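Local coordinates for inorganic pyrophosphatase (Shewanella sp. AS-11, PDB 6LL8), which probably catalyses the hydrolysis of diphosphate to two phosphates, using divalent metal ions such as manganese or magnesium in its active site, at residues 3-9 and 33-39; 12-16 and 71-75; 18-22 and 136-140; 63-69 and 83-89. All coordinates share one frame; numbering follows the deposited sequence. Where two conformers were deposited one is given.

In the fold
From the N terminus, strand 4-7 runs toward the metal site, helix 14-29 returns, and strand 34-38 pairs with the first strand in contact 1, closing the beta-alpha-beta unit. Contact 2 brings the start of that helix to the end of strand 68-72, crossing contact 1 in the chain; both hold the same magnesium ion. Contact 4 closes a short loop by pairing strands 68-72 and 88-94; it comes after contact 1, crosses contact 2 and is nested inside the long loop closed by contact 3. Contact 3 crosses contacts 1 and 2 and sets helix 14-29 against helix 134-147, beside the parallel sheet that the other three contacts build or adjoin.

Contact 1 (3-9 and 33-39). With MG (magnesium ion), chain C.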
loop_
_atom_site.group_PDB
_atom_site.type_symbol
_atom_site.label_atom_id
_atom_site.label_comp_id
_atom_site.label_asym_id
_atom_site.label_seq_id
_atom_site.Cartn_x
_atom_site.Cartn_y
_atom_site.Cartn_z
ATOM N N SER A 3 -6.612 -20.485 14.433
ATOM C CA SER A 3 -6.034 -20.024 13.135
ATOM C C SER A 3 -5.183 -18.794 13.370
ATOM O O SER A 3 -5.562 -17.992 14.220
ATOM C CB SER A 3 -7.116 -19.671 12.133
ATOM O OG SER A 3 -7.817 -20.810 11.648
ATOM N N MET A 4 -4.114 -18.659 12.618
ATOM C CA MET A 4 -3.425 -17.366 12.501
ATOM C C MET A 4 -4.314 -16.408 11.720
ATOM O O MET A 4 -5.138 -16.840 10.899
ATOM C CB MET A 4 -2.069 -17.522 11.810
ATOM C CG MET A 4 -2.144 -17.770 10.309
ATOM S SD MET A 4 -0.561 -18.050 9.531
ATOM C CE MET A 4 -0.384 -19.810 9.844
ATOM N N TYR A 5 -4.100 -15.130 11.937
ATOM C CA TYR A 5 -4.721 -14.084 11.115
ATOM C C TYR A 5 -3.675 -13.512 10.193
ATOM O O TYR A 5 -2.581 -13.151 10.624
ATOM C CB TYR A 5 -5.334 -13.002 11.995
ATOM C CG TYR A 5 -6.567 -13.472 12.703
ATOM C CD1 TYR A 5 -7.800 -13.379 12.100
ATOM C CD2 TYR A 5 -6.505 -13.982 13.979
ATOM C CE1 TYR A 5 -8.946 -13.821 12.726
ATOM C CE2 TYR A 5 -7.647 -14.419 14.620
ATOM C CZ TYR A 5 -8.869 -14.336 13.998
ATOM O OH TYR A 5 -9.997 -14.751 14.639
ATOM N N VAL A 6 -4.043 -13.381 8.933
ATOM C CA VAL A 6 -3.190 -12.808 7.884
ATOM C C VAL A 6 -3.712 -11.422 7.581
ATOM O O VAL A 6 -4.885 -11.306 7.183
ATOM C CB VAL A 6 -3.178 -13.702 6.635
ATOM C CG1 VAL A 6 -2.161 -13.150 5.651
ATOM C CG2 VAL A 6 -2.880 -15.152 6.982
ATOM N N VAL A 7 -2.924 -10.384 7.824
ATOM C CA VAL A 7 -3.485 -9.019 7.787
ATOM C C VAL A 7 -2.419 -8.027 7.324
ATOM O O VAL A 7 -1.270 -8.030 7.780
ATOM C CB VAL A 7 -4.121 -8.652 9.117
ATOM C CG1 VAL A 7 -3.134 -8.649 10.226
ATOM C CG2 VAL A 7 -4.833 -7.323 9.051
ATOM N N GLY A 8 -2.863 -7.161 6.435
ATOM C CA GLY A 8 -2.034 -6.090 5.890
ATOM C C GLY A 8 -2.154 -4.801 6.656
ATOM O O GLY A 8 -2.593 -4.759 7.796
ATOM N N HIS A 9 -1.682 -3.730 6.037
ATOM C CA HIS A 9 -1.567 -2.463 6.768
ATOM C C HIS A 9 -2.919 -1.851 7.086
ATOM O O HIS A 9 -3.902 -2.034 6.358
ATOM C CB HIS A 9 -0.625 -1.468 6.069
ATOM C CG HIS A 9 -0.846 -1.177 4.619
ATOM N ND1 HIS A 9 -1.868 -0.372 4.140
ATOM C CD2 HIS A 9 -0.121 -1.541 3.533
ATOM C CE1 HIS A 9 -1.733 -0.310 2.793
ATOM N NE2 HIS A 9 -0.679 -1.012 2.393
ATOM N N PRO A 33 -3.715 -23.630 9.753
ATOM C CA PRO A 33 -4.979 -22.902 9.781
ATOM C C PRO A 33 -4.777 -21.386 9.780
ATOM O O PRO A 33 -4.030 -20.849 10.601
ATOM C CB PRO A 33 -5.641 -23.419 11.055
ATOM C CG PRO A 33 -5.174 -24.849 11.090
ATOM C CD PRO A 33 -3.739 -24.789 10.662
ATOM N N ALA A 34 -5.515 -20.719 8.904
ATOM C CA ALA A 34 -5.346 -19.278 8.674
ATOM C C ALA A 34 -6.676 -18.628 8.342
ATOM O O ALA A 34 -7.546 -19.254 7.700
ATOM C CB ALA A 34 -4.341 -19.022 7.574
ATOM N N ILE A 35 -6.805 -17.371 8.690
ATOM C CA ILE A 35 -7.970 -16.514 8.384
ATOM C C ILE A 35 -7.414 -15.204 7.830
ATOM O O ILE A 35 -6.609 -14.551 8.486
ATOM C CB ILE A 35 -8.828 -16.260 9.630
ATOM C CG1 ILE A 35 -9.385 -17.570 10.177
ATOM C CG2 ILE A 35 -9.935 -15.268 9.317
ATOM C CD1 ILE A 35 -9.937 -17.457 11.563
ATOM N N ALA A 36 -7.898 -14.778 6.670
ATOM C CA ALA A 36 -7.601 -13.444 6.125
ATOM C C ALA A 36 -8.382 -12.377 6.870
ATOM O O ALA A 36 -9.580 -12.559 7.158
ATOM C CB ALA A 36 -7.918 -13.379 4.666
ATOM N N ALA A 37 -7.759 -11.262 7.175
ATOM C CA ALA A 37 -8.432 -10.176 7.871
ATOM C C ALA A 37 -8.021 -8.838 7.273
ATOM O O ALA A 37 -7.077 -8.747 6.471
ATOM C CB ALA A 37 -8.177 -10.239 9.350
ATOM N N ARG A 38 -8.715 -7.804 7.705
ATOM C CA ARG A 38 -8.447 -6.427 7.290
ATOM C C ARG A 38 -8.639 -5.473 8.471
ATOM O O ARG A 38 -9.503 -5.709 9.321
ATOM C CB ARG A 38 -9.315 -5.994 6.122
ATOM C CG ARG A 38 -10.810 -5.997 6.397
ATOM C CD ARG A 38 -11.616 -5.772 5.132
ATOM N NE ARG A 38 -13.023 -6.043 5.354
ATOM C CZ ARG A 38 -13.960 -5.173 5.683
ATOM N NH1 ARG A 38 -13.698 -3.894 5.807
ATOM N NH2 ARG A 38 -15.195 -5.612 5.837
ATOM N N LEU A 39 -7.893 -4.385 8.450
ATOM C CA LEU A 39 -7.921 -3.342 9.500
ATOM C C LEU A 39 -8.771 -2.146 9.114
ATOM O O LEU A 39 -8.820 -1.202 9.891
ATOM C CB LEU A 39 -6.508 -2.880 9.774
ATOM C CG LEU A 39 -5.633 -3.858 10.523
ATOM C CD1 LEU A 39 -4.156 -3.454 10.536
ATOM C CD2 LEU A 39 -6.121 -4.019 11.955
HETATM MG MG MG C . -0.033 -1.663 0.375
HETATM O O HOH W 1 -5.416 -7.057 5.048
HETATM O O HOH W 2 -5.654 -4.442 6.619
#
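M4 and V6 join I35, A37 and the carbonyl of P33 through the backbone ladder of a parallel strand pair. M4 N donates to P33 O, I35 N to M4 O at 2.8 Å, V6 N to I35 O, and A37 N to V6 O at 2.9 Å. The short strand axes approach to 4.6 Å with 38° between their directions, so the pair is strongly twisted. Past V7 water takes over: one molecule accepts from G8 N and lies close to A37 O, and a second accepts from L39 N and sits near H9 O.

Apolar contacts occupy both faces. On the face of Y5, I35 and A37, the tyrosine ring lies alongside the isoleucine, CE1 of Y5 being 3.8 Å from CG2 of I35. The ring is placed there with CG anti to the carbonyl carbon (chi1 -72°), and its CD1 also reaches A37 CB at 4.2 Å. Were Y5 an alanine, I35 CG2 and A37 CB would probably face a gap, and K61 would lose one of the two tyrosine rings it lies against. Farther along this face V7 CG2 meets L39 CG at 3.8 Å, the two side chains crossing at about a right angle. On the other face M4 CG touches A34 CB at 3.7 Å; alanine suits positions 34 and 36, where A36 CB lies against the backbone of A20 and I21.

Metal binding comes in the loop that follows strand 4-7: H9 NE2 holds magnesium at 2.2 Å, an ion shared with D13 and D73. The arrangement is a beta-alpha-beta unit of the DHH domain, with a metal ligand in the loop after its first strand.

Contact 2 (12-16 and 71-75). With MG (magnesium ion), chain C; MG (magnesium ion), chain D; MG (magnesium ion), chain F; 2PN (imidodiphosphoric acid), chain I.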
loop_
_atom_site.group_PDB
_atom_site.type_symbol
_atom_site.label_atom_id
_atom_site.label_comp_id
_atom_site.label_asym_id
_atom_site.label_seq_id
_atom_site.Cartn_x
_atom_site.Cartn_y
_atom_site.Cartn_z
ATOM N N PRO A 12 -6.027 -0.414 4.349
ATOM C CA PRO A 12 -5.495 -1.417 3.421
ATOM C C PRO A 12 -5.747 -1.006 1.977
ATOM O O PRO A 12 -6.798 -0.489 1.626
ATOM C CB PRO A 12 -6.280 -2.663 3.769
ATOM C CG PRO A 12 -7.540 -2.176 4.419
ATOM C CD PRO A 12 -7.104 -0.943 5.201
ATOM N N ASP A 13 -4.800 -1.391 1.137
ATOM C CA ASP A 13 -4.910 -1.302 -0.321
ATOM C C ASP A 13 -5.079 -2.697 -0.906
ATOM O O ASP A 13 -5.195 -3.700 -0.180
ATOM C CB ASP A 13 -3.733 -0.547 -0.873
ATOM C CG ASP A 13 -2.381 -1.127 -0.471
ATOM O OD1 ASP A 13 -2.307 -2.272 0.031
ATOM O OD2 ASP A 13 -1.347 -0.436 -0.650
ATOM N N SER A 14 -5.109 -2.785 -2.215
ATOM C CA SER A 14 -5.362 -4.060 -2.886
ATOM C C SER A 14 -4.289 -5.078 -2.519
ATOM O O SER A 14 -4.622 -6.264 -2.362
ATOM C CB SER A 14 -5.511 -3.879 -4.370
ATOM O OG SER A 14 -6.614 -3.061 -4.654
ATOM N N ASP A 15 -3.034 -4.703 -2.472
ATOM C CA ASP A 15 -1.997 -5.668 -2.104
ATOM C C ASP A 15 -2.256 -6.236 -0.722
ATOM O O ASP A 15 -2.178 -7.457 -0.519
ATOM C CB ASP A 15 -0.639 -4.982 -2.175
ATOM C CG ASP A 15 0.599 -5.837 -2.134
ATOM O OD1 ASP A 15 0.483 -7.049 -2.484
ATOM O OD2 ASP A 15 1.693 -5.303 -1.837
ATOM N N SER A 16 -2.584 -5.398 0.239
ATOM C CA SER A 16 -2.856 -5.846 1.609
ATOM C C SER A 16 -4.086 -6.749 1.664
ATOM O O SER A 16 -4.106 -7.684 2.473
ATOM C CB SER A 16 -3.018 -4.662 2.541
ATOM O OG SER A 16 -1.778 -4.154 3.004
ATOM N N ILE A 71 1.843 -10.849 9.102
ATOM C CA ILE A 71 1.778 -9.464 8.609
ATOM C C ILE A 71 2.041 -9.476 7.103
ATOM O O ILE A 71 2.967 -10.122 6.638
ATOM C CB ILE A 71 2.806 -8.600 9.339
ATOM C CG1 ILE A 71 2.538 -8.523 10.844
ATOM C CG2 ILE A 71 2.947 -7.218 8.703
ATOM C CD1 ILE A 71 1.379 -7.692 11.255
ATOM N N VAL A 72 1.278 -8.678 6.371
ATOM C CA VAL A 72 1.433 -8.491 4.911
ATOM C C VAL A 72 1.678 -7.013 4.640
ATOM O O VAL A 72 0.950 -6.156 5.131
ATOM C CB VAL A 72 0.173 -8.997 4.188
ATOM C CG1 VAL A 72 0.288 -8.850 2.688
ATOM C CG2 VAL A 72 -0.146 -10.429 4.553
ATOM N N ASP A 73 2.647 -6.735 3.773
ATOM C CA ASP A 73 2.720 -5.445 3.056
ATOM C C ASP A 73 3.128 -4.277 3.956
ATOM O O ASP A 73 2.907 -3.129 3.546
ATOM C CB ASP A 73 1.428 -5.184 2.297
ATOM C CG ASP A 73 1.390 -4.085 1.285
ATOM O OD1 ASP A 73 2.361 -3.935 0.484
ATOM O OD2 ASP A 73 0.346 -3.418 1.256
ATOM N N HIS A 74 3.778 -4.529 5.076
ATOM C CA HIS A 74 4.476 -3.506 5.876
ATOM C C HIS A 74 5.299 -4.186 6.957
ATOM O O HIS A 74 5.083 -5.371 7.216
ATOM C CB HIS A 74 3.488 -2.520 6.511
ATOM C CG HIS A 74 2.759 -3.082 7.661
ATOM N ND1 HIS A 74 3.162 -2.832 8.965
ATOM C CD2 HIS A 74 1.667 -3.863 7.686
ATOM C CE1 HIS A 74 2.299 -3.496 9.736
ATOM N NE2 HIS A 74 1.359 -4.116 9.020
ATOM N N SER A 75 6.118 -3.411 7.668
ATOM C CA SER A 75 6.731 -3.903 8.906
ATOM C C SER A 75 6.827 -2.797 9.956
ATOM O O SER A 75 7.843 -2.705 10.663
ATOM C CB SER A 75 8.043 -4.586 8.660
ATOM O OG SER A 75 8.989 -3.740 8.021
HETATM MG MG MG C . -0.033 -1.663 0.375
HETATM MG MG MG D . 2.321 -3.308 -1.573
HETATM MG MG MG F . -0.306 -0.934 -2.786
HETATM P P1 2PN I . 2.303 -0.177 -1.039
HETATM O O1 2PN I . 1.523 -0.464 0.241
HETATM O O2 2PN I . 1.429 0.386 -2.128
HETATM O O3 2PN I . 3.074 -1.404 -1.491
HETATM N N1 2PN I . 3.425 0.964 -0.659
HETATM P P2 2PN I . 3.638 2.558 -1.027
HETATM O O4 2PN I . 3.837 3.236 0.325
HETATM O O5 2PN I . 2.383 3.060 -1.710
HETATM O O6 2PN I . 4.865 2.667 -1.900
HETATM O O HOH W 3 -2.215 -2.077 -3.708
HETATM O O HOH W 4 -0.725 1.170 -3.816
#
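S16 and D73 bring their CA atoms to 5.8 Å where the first turn of helix 14-29 faces the chain leaving strand 68-72. D73 holds CG opposite its backbone N (chi1 -167°), which extends the carboxylate toward the helix start, where it spans two metals. Its OD2 binds the magnesium of chain C at 2.0 Å, while OD1 binds that of chain D. D13 answers from the opposite direction, chelating the chain C ion with both oxygens; its OD2, 2.1 Å from that ion, also reaches the magnesium of chain F at 2.4 Å. D15 OD2 binds the chain D ion at 2.1 Å. Carboxylate oxygens therefore crowd together, D15 OD2 lying 2.8 Å from D73 OD1, because the shared cations hold them there. Aspartate suits these places: its arm is short, and a carboxylate can bridge two ions, through both oxygens as in D73 or through one as in D13.

S16 OG donates to the anti lone pair of D73 OD2 at 2.8 Å, and accepts in turn from H9 N. S16 N donates to D13 OD1, making D13 the N-cap of the helix as well as a metal ligand. This is the active site: imidodiphosphate brings O1, O2 and O3 to the ions of chains C, F and D, so one phosphoryl group is held by three metals at once. H9, H95 and D147 supply further ligands, and D13, D15, D73 and D147 line a fluoride pocket.

V72 CG1 approaches D15 O loosely; strand 68-72 lies between strands 4-7 and 88-94, D73 bonding to V93 through its backbone, and N118 of helix 117-128 holds D15 OD1.

Contact 3 (18-22 and 136-140); sequences CGAIA and IAGIM
I21 and A22 on helix 14-29 meet I136, I139 and M140 on helix 134-147, and C18 meets I139, in a wholly apolar contact between two helices that run nearly antiparallel (151° between the short segments), their axes 9.5 Å apart. Within the first helix A22 N bonds to C18 O, and A22 O also receives Y125 OH.

The closer-fitting part lies at A22 and C18. The lone methyl of A22 takes little room and admits M140 from one flank, CG at 3.7 Å from A22 CB and the sulfur SD at 3.8 Å; M140 runs out extended through chi2 (178°), which sets its sulfur there. I136 CG2 comes against the same A22 CB at 4.0 Å. At C18 the sulfur SG rests on I139 CB at 3.8 Å, close to the I139 main chain. Cysteine and alanine are small enough to let the two backbones draw together at these two points.

The looser part is at I21, which is partly exposed and reaches across mainly through its CG2 methyl. This meets I136 CD1 and I139 CD1, each at 3.8 Å, the I139 side chain crossing it at about a right angle. I139 has CG1 between the backbone N and the carbonyl carbon (chi1 69°), a turn rare for isoleucine in a helix, and this carries its CD1 over to I21. F55 adds bulk against I21, I136 and I139.

Helix 44-53 flanks the pair through I49, L50 and F53, helix 117-128 touches A22, I136 and M140, and L167 of helix 158-171 touches M140; A20, turned from helix 134-147, packs on V6 of the parallel sheet.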
loop_
_atom_site.group_PDB
_atom_site.type_symbol
_atom_site.label_atom_id
_atom_site.label_comp_id
_atom_site.label_asym_id
_atom_site.label_seq_id
_atom_site.Cartn_x
_atom_site.Cartn_y
_atom_site.Cartn_z
ATOM N N CYS A 18 -5.769 -8.401 -1.048
ATOM C CA CYS A 18 -5.620 -9.574 -1.925
ATOM C C CYS A 18 -4.533 -10.481 -1.401
ATOM O O CYS A 18 -4.650 -11.705 -1.501
ATOM C CB CYS A 18 -5.359 -9.144 -3.361
ATOM S SG CYS A 18 -6.741 -8.176 -4.060
ATOM N N GLY A 19 -3.461 -9.888 -0.896
ATOM C CA GLY A 19 -2.401 -10.711 -0.312
ATOM C C GLY A 19 -2.832 -11.463 0.920
ATOM O O GLY A 19 -2.449 -12.625 1.106
ATOM N N ALA A 20 -3.656 -10.859 1.761
ATOM C CA ALA A 20 -4.182 -11.596 2.934
ATOM C C ALA A 20 -5.014 -12.797 2.461
ATOM O O ALA A 20 -4.874 -13.898 3.016
ATOM C CB ALA A 20 -4.976 -10.684 3.809
ATOM N N ILE A 21 -5.864 -12.599 1.474
ATOM C CA ILE A 21 -6.706 -13.698 0.935
ATOM C C ILE A 21 -5.789 -14.767 0.350
ATOM O O ILE A 21 -5.966 -15.964 0.619
ATOM C CB ILE A 21 -7.680 -13.161 -0.117
ATOM C CG1 ILE A 21 -8.707 -12.227 0.520
ATOM C CG2 ILE A 21 -8.365 -14.317 -0.832
ATOM C CD1 ILE A 21 -9.576 -11.483 -0.469
ATOM N N ALA A 22 -4.832 -14.365 -0.470
ATOM C CA ALA A 22 -3.979 -15.324 -1.187
ATOM C C ALA A 22 -3.099 -16.104 -0.214
ATOM O O ALA A 22 -2.936 -17.338 -0.368
ATOM C CB ALA A 22 -3.144 -14.591 -2.206
ATOM N N ILE A 136 -8.038 -16.744 -7.224
ATOM C CA ILE A 136 -6.904 -16.211 -6.439
ATOM C C ILE A 136 -5.872 -15.616 -7.403
ATOM O O ILE A 136 -5.348 -14.516 -7.150
ATOM C CB ILE A 136 -6.258 -17.300 -5.570
ATOM C CG1 ILE A 136 -7.242 -17.844 -4.538
ATOM C CG2 ILE A 136 -4.959 -16.801 -4.958
ATOM C CD1 ILE A 136 -7.450 -16.952 -3.399
ATOM N N ALA A 137 -5.588 -16.306 -8.488
ATOM C CA ALA A 137 -4.597 -15.771 -9.436
ATOM C C ALA A 137 -5.044 -14.403 -9.952
ATOM O O ALA A 137 -4.200 -13.508 -10.129
ATOM C CB ALA A 137 -4.373 -16.729 -10.593
ATOM N N GLY A 138 -6.332 -14.253 -10.202
ATOM C CA GLY A 138 -6.827 -12.988 -10.732
ATOM C C GLY A 138 -6.591 -11.843 -9.767
ATOM O O GLY A 138 -6.185 -10.767 -10.182
ATOM N N ILE A 139 -6.928 -12.047 -8.491
ATOM C CA ILE A 139 -6.778 -10.933 -7.535
ATOM C C ILE A 139 -5.290 -10.679 -7.297
ATOM O O ILE A 139 -4.909 -9.509 -7.097
ATOM C CB ILE A 139 -7.602 -11.122 -6.257
ATOM C CG1 ILE A 139 -7.101 -12.249 -5.355
ATOM C CG2 ILE A 139 -9.075 -11.262 -6.598
ATOM C CD1 ILE A 139 -7.800 -12.308 -4.018
ATOM N N MET A 140 -4.446 -11.694 -7.286
ATOM C CA MET A 140 -3.002 -11.485 -7.137
ATOM C C MET A 140 -2.456 -10.675 -8.313
ATOM O O MET A 140 -1.675 -9.740 -8.138
ATOM C CB MET A 140 -2.283 -12.823 -7.025
ATOM C CG MET A 140 -2.577 -13.611 -5.748
ATOM S SD MET A 140 -1.755 -15.202 -5.702
ATOM C CE MET A 140 -0.057 -14.698 -5.489
#

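Contact 4 (63-69 and 83-89); sequences SYAGEEV and DIAQATI
D83 gathers backbone amides of the loop before strand 68-72 by side-chain hydrogen bonding. The N-H of Y64 meets the syn lone pair of D83 OD1 at 2.8 Å and is nearly straight (166°), while A65 N gives OD2 a weak bond at 3.0 Å. S63 OG also donates to OD2, though S63 was modelled in two conformers and this bond belongs to one of them. With CG between its own backbone N and carbonyl carbon (chi1 66°), D83 turns its carboxylate to this loop. Replacing D83 by a leucine is likely to leave the Y64 N-H without its carboxylate acceptor and set the loop freer to shift.

Backbone bonds follow. The type II turn from Y64 to E67 has G66 at its third position, where the positive phi (82°) suits glycine, and G66 N donates to Q86 O at 2.8 Å. Parallel pairing then begins: T88 N bonds to E67 O at 2.9 Å and V69 N to T88 O. A water donates to E67 O and also bonds to T88 OG1. Strands 68-72 and 88-94 are neighbours in the parallel sheet of the DHH domain, and their pairing starts here.

Apolar contacts join V69 to I84 and A87. V69 CG2 meets I84 CD1 and A87 CB, each at 4.0 Å, V69 and I84 crossing obliquely. A87 is small enough for its CB to sit 3.3 Å from Y64 O. The Y64 ring packs on V7 and L39, its hydroxyl bonded to K61 O.

The chemistry implies a handover: the D83 carboxylate accepts from Y64 N and, weakly, A65 N, ahead of the main-chain bond to Q86 O and the ordinary ladder at T88.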
loop_
_atom_site.group_PDB
_atom_site.type_symbol
_atom_site.label_atom_id
_atom_site.label_comp_id
_atom_site.label_asym_id
_atom_site.label_seq_id
_atom_site.Cartn_x
_atom_site.Cartn_y
_atom_site.Cartn_z
ATOM N N SER A 63 -8.513 -6.004 16.852
ATOM C CA SER A 63 -7.745 -6.434 18.040
ATOM C C SER A 63 -7.229 -7.846 17.830
ATOM O O SER A 63 -7.974 -8.762 17.452
ATOM C CB SER A 63 -8.505 -6.302 19.294
ATOM O OG SER A 63 -7.896 -7.089 20.297
ATOM N N TYR A 64 -5.948 -7.978 18.079
ATOM C CA TYR A 64 -5.233 -9.238 17.819
ATOM C C TYR A 64 -4.437 -9.703 19.030
ATOM O O TYR A 64 -3.696 -10.682 18.925
ATOM C CB TYR A 64 -4.277 -9.090 16.627
ATOM C CG TYR A 64 -5.021 -8.863 15.347
ATOM C CD1 TYR A 64 -5.489 -7.610 15.038
ATOM C CD2 TYR A 64 -5.291 -9.895 14.460
ATOM C CE1 TYR A 64 -6.191 -7.370 13.884
ATOM C CE2 TYR A 64 -5.988 -9.663 13.288
ATOM C CZ TYR A 64 -6.427 -8.396 12.985
ATOM O OH TYR A 64 -7.130 -8.163 11.836
ATOM N N ALA A 65 -4.626 -9.105 20.201
ATOM C CA ALA A 65 -3.921 -9.593 21.394
ATOM C C ALA A 65 -4.195 -11.089 21.563
ATOM O O ALA A 65 -5.360 -11.529 21.448
ATOM C CB ALA A 65 -4.363 -8.860 22.623
ATOM N N GLY A 66 -3.158 -11.863 21.874
ATOM C CA GLY A 66 -3.290 -13.301 22.111
ATOM C C GLY A 66 -3.315 -14.134 20.843
ATOM O O GLY A 66 -3.354 -15.358 20.947
ATOM N N GLU A 67 -3.359 -13.504 19.687
ATOM C CA GLU A 67 -3.431 -14.202 18.393
ATOM C C GLU A 67 -2.050 -14.379 17.803
ATOM O O GLU A 67 -1.113 -13.674 18.202
ATOM C CB GLU A 67 -4.292 -13.418 17.410
ATOM C CG GLU A 67 -5.700 -13.120 17.896
ATOM C CD GLU A 67 -6.615 -14.316 18.079
ATOM O OE1 GLU A 67 -6.294 -15.419 17.627
ATOM O OE2 GLU A 67 -7.687 -14.131 18.652
ATOM N N GLU A 68 -1.951 -15.276 16.831
ATOM C CA GLU A 68 -0.792 -15.368 15.928
ATOM C C GLU A 68 -1.162 -14.607 14.660
ATOM O O GLU A 68 -2.244 -14.796 14.107
ATOM C CB GLU A 68 -0.449 -16.811 15.609
ATOM C CG GLU A 68 0.157 -17.554 16.787
ATOM C CD GLU A 68 0.342 -19.032 16.506
ATOM O OE1 GLU A 68 -0.647 -19.648 16.131
ATOM O OE2 GLU A 68 1.428 -19.547 16.777
ATOM N N VAL A 69 -0.233 -13.781 14.211
ATOM C CA VAL A 69 -0.465 -12.858 13.096
ATOM C C VAL A 69 0.630 -13.016 12.063
ATOM O O VAL A 69 1.822 -12.995 12.381
ATOM C CB VAL A 69 -0.551 -11.413 13.576
ATOM C CG1 VAL A 69 -0.770 -10.457 12.434
ATOM C CG2 VAL A 69 -1.643 -11.247 14.599
ATOM N N ASP A 83 -2.762 -3.345 19.034
ATOM C CA ASP A 83 -2.350 -4.259 20.123
ATOM C C ASP A 83 -1.408 -5.340 19.616
ATOM O O ASP A 83 -1.290 -6.387 20.250
ATOM C CB ASP A 83 -3.567 -4.792 20.866
ATOM C CG ASP A 83 -4.470 -5.687 20.043
ATOM O OD1 ASP A 83 -4.246 -5.844 18.813
ATOM O OD2 ASP A 83 -5.416 -6.249 20.626
ATOM N N ILE A 84 -0.697 -5.099 18.516
ATOM C CA ILE A 84 0.214 -6.140 17.973
ATOM C C ILE A 84 1.275 -6.546 18.997
ATOM O O ILE A 84 1.727 -7.691 18.922
ATOM C CB ILE A 84 0.817 -5.701 16.635
ATOM C CG1 ILE A 84 1.346 -6.875 15.797
ATOM C CG2 ILE A 84 1.904 -4.643 16.863
ATOM C CD1 ILE A 84 0.321 -7.862 15.352
ATOM N N ALA A 85 1.684 -5.683 19.932
ATOM C CA ALA A 85 2.716 -6.094 20.913
ATOM C C ALA A 85 2.208 -7.224 21.809
ATOM O O ALA A 85 3.053 -7.898 22.405
ATOM C CB ALA A 85 3.194 -4.927 21.738
ATOM N N GLN A 86 0.898 -7.402 21.916
ATOM C CA GLN A 86 0.329 -8.485 22.737
ATOM C C GLN A 86 -0.084 -9.668 21.877
ATOM O O GLN A 86 -0.658 -10.625 22.402
ATOM C CB GLN A 86 -0.860 -7.960 23.530
ATOM C CG GLN A 86 -0.466 -6.973 24.630
ATOM C CD GLN A 86 -0.404 -5.557 24.138
ATOM O OE1 GLN A 86 -1.374 -5.035 23.576
ATOM N NE2 GLN A 86 0.711 -4.897 24.430
ATOM N N ALA A 87 0.224 -9.625 20.589
ATOM C CA ALA A 87 0.080 -10.765 19.658
ATOM C C ALA A 87 1.437 -11.411 19.463
ATOM O O ALA A 87 2.459 -10.862 19.914
ATOM C CB ALA A 87 -0.481 -10.291 18.344
ATOM N N THR A 88 1.470 -12.506 18.736
ATOM C CA THR A 88 2.719 -13.125 18.315
ATOM C C THR A 88 2.760 -13.017 16.793
ATOM O O THR A 88 1.926 -13.602 16.095
ATOM C CB THR A 88 2.808 -14.576 18.756
ATOM O OG1 THR A 88 2.735 -14.627 20.183
ATOM C CG2 THR A 88 4.084 -15.222 18.274
ATOM N N ILE A 89 3.756 -12.289 16.299
ATOM C CA ILE A 89 3.966 -12.207 14.835
ATOM C C ILE A 89 4.697 -13.470 14.408
ATOM O O ILE A 89 5.860 -13.691 14.828
ATOM C CB ILE A 89 4.735 -10.941 14.444
ATOM C CG1 ILE A 89 3.978 -9.681 14.839
ATOM C CG2 ILE A 89 5.036 -10.949 12.955
ATOM C CD1 ILE A 89 4.781 -8.412 14.791
HETATM O O HOH W 5 0.051 -14.427 20.971
#